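Local coordinates for purine catabolism protein pucG (Bacillus subtilis, PDB 3ISL), which catalyses the pyridoxal-phosphate-dependent transfer of an amino group from (S)-ureidoglycine to glyoxylate, giving oxalurate and glycine in purine catabolism, at residues A[331-335]-A[336-340]; A[304-308]-A[309-313]. All blocks are in the same frame, centred on the assembly; numbering follows the deposited sequence.

Contact 1 of 2, residues A[331-335]-A[336-340]; sequences GGIDG and ESVRD
The carboxylate of Asp334 meets the first turn of the helix with one oxygen, OD1, which faces the backbone N-H groups of Glu336 and Ser337, while its other oxygen, OD2, lies near Ser337 CB. The guanidinium of Arg339 has the Glu336 carboxylate at its edge, in plane, and Asp340 OD2 over one face, a long salt bridge at 3.7 Å from Arg339 NH2 that rests on charge alone. Asp334 is the N-cap: with CG anti to the backbone N (chi1 171°), OD1 accepts two weak, bent bonds, from Glu336 N at 2.9 Å and from Ser337 N at 3.1 Å. Asp334 O takes a straighter bond from Val338 N at 3.1 Å (163° at the hydrogen), and Arg339 N bonds to Gly335 O in the next step of the helix. One turn on, Arg339 grips Glu336 side-on, both NE (2.7 Å) and NH2 (2.6 Å) reaching the single oxygen OE2. NH2 comes nearly along the C-O direction, whereas NE comes from above the carboxylate plane. Glu336 OE1 is held by Ser352 OG. An alanine in place of Glu336 would probably leave the Arg339 guanidinium without its two-bonded carboxylate and Ser352 without this acceptor. On the apolar side, Ile333 CG2 touches Val338 CG2 at 3.7 Å. The capped end belongs to helix 335-346, which follows strand 324-328; Val338 packs against Leu383, Val386 and Leu387 of helix 373-389, and Gly335 O also accepts from Trp362 NE1 on strand 361-365.

Contact 2 of 2, residues A[304-308]-A[309-313]; sequences AGIKA and MGLRL
Ile306 reaches across the end of its helix in two ways: its carbonyl O accepts from Leu311 N at 3.2 Å, and its CG2 rests on Leu311 CB at 3.7 Å. Two further carbonyls of the last turn have donors from the following residues. Gly305 O receives Met309 N at 3.0 Å, an ordinary i to i+4 helix bond. Lys307 O receives Gly310 N at 2.8 Å, but from well above the carbonyl plane, 63° out of it, since the chain is already curling back over the helix end. The Leu311 donor, by contrast, is tilted only 19° from the plane of its acceptor. The positive phi of Gly310 (90°) and the bonds returned by Gly310 and Leu311 make this a Schellman motif, the C-terminal cap of helix 288-308. At these backbone angles a side chain on Gly310 would collide with Met309 O. Apolar contacts accompany the polar ones: Ile306 CG2, anti to the backbone N, meets Leu313 CD2 at 3.9 Å as well as Leu311, the Ile306 and Leu313 side chains crossing at about a right angle. Both Ile306 and Leu311 also pack on Val327 of strand 324-328. Met309 CB lies 3.3 Å from Ile306 O, while its extended chain packs on Leu387 of helix 373-389 and Ala399 of helix 398-408. The backbone of Arg312 is hydrogen-bonded to that of Glu328.

How the contacts relate
Following the chain from its N terminus, helix 288-308 ends at contact 2, where the turn sends the backbone toward strand 324-328. That strand runs on through a short loop into contact 1, which starts helix 335-346. The two contacts are thus in series, neither nested nor crossed: one finishes a helix and the other begins the next, with the strand between them. The centres of contact 1 and contact 2 are about 17 Å apart, and the nearest atoms of contact 1 and contact 2 are about 7 Å apart, without touching. Helix 373-389 links them, since Leu383 and Leu387 meet side chains of both. Both lie far from the cofactor pocket, on the same side of the chain's centre.

Contact 1 of 2, residues A[331-335]-A[336-340]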
# COMPACT_ATOMS: atom_id res chain seq x y z
N GLY A 331 -36.84 17.08 2.02
CA GLY A 331 -37.58 16.81 0.78
C GLY A 331 -37.46 17.96 -0.22
O GLY A 331 -37.45 19.14 0.19
N GLY A 332 -37.35 17.65 -1.52
CA GLY A 332 -37.20 18.70 -2.56
C GLY A 332 -35.82 19.37 -2.69
O GLY A 332 -35.66 20.42 -3.37
N ILE A 333 -34.80 18.80 -2.04
CA ILE A 333 -33.45 19.34 -2.15
C ILE A 333 -32.55 18.27 -2.73
O ILE A 333 -32.52 17.15 -2.23
CB ILE A 333 -32.91 19.87 -0.81
CG1 ILE A 333 -33.52 21.24 -0.50
CG2 ILE A 333 -31.39 20.00 -0.85
CD1 ILE A 333 -33.54 21.60 0.97
N ASP A 334 -31.84 18.61 -3.80
CA ASP A 334 -30.97 17.67 -4.47
C ASP A 334 -29.67 17.62 -3.63
O ASP A 334 -28.92 18.58 -3.56
CB ASP A 334 -30.73 18.14 -5.92
CG ASP A 334 -29.65 17.32 -6.64
OD1 ASP A 334 -28.96 16.49 -5.99
OD2 ASP A 334 -29.48 17.53 -7.87
N GLY A 335 -29.47 16.50 -2.95
CA GLY A 335 -28.36 16.35 -2.02
C GLY A 335 -27.01 16.35 -2.73
O GLY A 335 -25.98 16.77 -2.14
N GLU A 336 -27.00 15.88 -3.97
CA GLU A 336 -25.77 15.89 -4.73
C GLU A 336 -25.40 17.34 -5.13
O GLU A 336 -24.23 17.68 -5.18
CB GLU A 336 -25.90 14.98 -5.97
CG GLU A 336 -24.57 14.28 -6.40
CD GLU A 336 -23.85 13.52 -5.23
OE1 GLU A 336 -24.54 13.03 -4.30
OE2 GLU A 336 -22.59 13.43 -5.25
N SER A 337 -26.43 18.16 -5.41
CA SER A 337 -26.21 19.53 -5.88
C SER A 337 -25.61 20.28 -4.71
O SER A 337 -24.67 21.07 -4.92
CB SER A 337 -27.51 20.19 -6.32
OG SER A 337 -27.38 21.60 -6.49
N VAL A 338 -26.16 20.03 -3.51
CA VAL A 338 -25.64 20.64 -2.27
C VAL A 338 -24.20 20.28 -2.00
O VAL A 338 -23.42 21.15 -1.67
CB VAL A 338 -26.50 20.35 -1.04
CG1 VAL A 338 -25.69 20.71 0.21
CG2 VAL A 338 -27.88 21.16 -1.14
N ARG A 339 -23.85 19.01 -2.19
CA ARG A 339 -22.49 18.54 -1.94
C ARG A 339 -21.48 19.13 -2.94
O ARG A 339 -20.35 19.55 -2.55
CB ARG A 339 -22.45 17.00 -1.89
CG ARG A 339 -21.05 16.42 -1.95
CD ARG A 339 -21.06 14.88 -1.89
NE ARG A 339 -21.04 14.38 -3.26
CZ ARG A 339 -19.93 14.27 -3.98
NH1 ARG A 339 -18.75 14.58 -3.44
NH2 ARG A 339 -20.01 13.85 -5.25
N ASP A 340 -21.86 19.12 -4.22
CA ASP A 340 -21.03 19.68 -5.29
C ASP A 340 -20.77 21.19 -5.05
O ASP A 340 -19.65 21.64 -5.25
CB ASP A 340 -21.71 19.48 -6.69
CG ASP A 340 -21.75 17.99 -7.12
OD1 ASP A 340 -22.47 17.68 -8.11
OD2 ASP A 340 -21.05 17.14 -6.48

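Contact 2 of 2, residues A[304-308]-A[309-313]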
# COMPACT_ATOMS: atom_id res chain seq x y z
N ALA A 304 -25.41 20.57 17.77
CA ALA A 304 -26.26 21.75 18.14
C ALA A 304 -26.34 22.67 16.91
O ALA A 304 -27.39 23.20 16.64
CB ALA A 304 -25.77 22.49 19.41
N GLY A 305 -25.27 22.78 16.09
CA GLY A 305 -25.40 23.61 14.90
C GLY A 305 -26.40 23.07 13.89
O GLY A 305 -27.27 23.84 13.34
N ILE A 306 -26.33 21.76 13.62
CA ILE A 306 -27.21 21.11 12.62
C ILE A 306 -28.65 21.25 13.07
O ILE A 306 -29.56 21.52 12.27
CB ILE A 306 -26.86 19.61 12.45
CG1 ILE A 306 -25.50 19.43 11.72
CG2 ILE A 306 -28.01 18.83 11.79
CD1 ILE A 306 -25.41 20.15 10.27
N LYS A 307 -28.87 21.07 14.37
CA LYS A 307 -30.23 21.17 14.96
C LYS A 307 -30.86 22.55 14.87
O LYS A 307 -32.04 22.71 14.51
CB LYS A 307 -30.23 20.73 16.43
CG LYS A 307 -31.68 20.72 17.03
CD LYS A 307 -31.66 20.74 18.55
CE LYS A 307 -31.74 19.33 19.10
NZ LYS A 307 -32.75 19.35 20.25
N ALA A 308 -30.07 23.56 15.25
CA ALA A 308 -30.50 24.94 15.29
C ALA A 308 -30.75 25.40 13.86
O ALA A 308 -31.60 26.27 13.59
CB ALA A 308 -29.43 25.77 15.95
N MET A 309 -30.04 24.78 12.93
CA MET A 309 -30.29 25.00 11.52
C MET A 309 -31.65 24.40 11.05
O MET A 309 -32.06 24.66 9.91
CB MET A 309 -29.14 24.44 10.70
CG MET A 309 -29.06 24.98 9.30
SD MET A 309 -27.56 24.37 8.57
CE MET A 309 -27.84 24.22 6.85
N GLY A 310 -32.31 23.60 11.88
CA GLY A 310 -33.65 23.06 11.53
C GLY A 310 -33.54 21.72 10.79
O GLY A 310 -34.53 21.23 10.23
N LEU A 311 -32.35 21.12 10.81
CA LEU A 311 -32.14 19.81 10.18
C LEU A 311 -32.29 18.65 11.18
O LEU A 311 -32.14 18.83 12.38
CB LEU A 311 -30.76 19.73 9.46
CG LEU A 311 -30.54 20.70 8.28
CD1 LEU A 311 -29.10 20.78 7.87
CD2 LEU A 311 -31.37 20.37 7.09
N ARG A 312 -32.57 17.46 10.67
CA ARG A 312 -32.70 16.27 11.54
C ARG A 312 -31.58 15.24 11.29
O ARG A 312 -31.08 15.12 10.16
CB ARG A 312 -34.05 15.58 11.32
CG ARG A 312 -35.16 16.50 10.79
CD ARG A 312 -36.48 16.21 11.44
NE ARG A 312 -36.73 17.21 12.48
CZ ARG A 312 -37.60 17.09 13.48
NH1 ARG A 312 -38.37 15.99 13.61
NH2 ARG A 312 -37.71 18.08 14.36
N LEU A 313 -31.20 14.50 12.31
CA LEU A 313 -30.26 13.40 12.13
C LEU A 313 -30.98 12.09 11.76
O LEU A 313 -32.06 11.82 12.26
CB LEU A 313 -29.40 13.22 13.39
CG LEU A 313 -28.59 14.46 13.80
CD1 LEU A 313 -27.66 14.14 15.00
CD2 LEU A 313 -27.78 15.01 12.63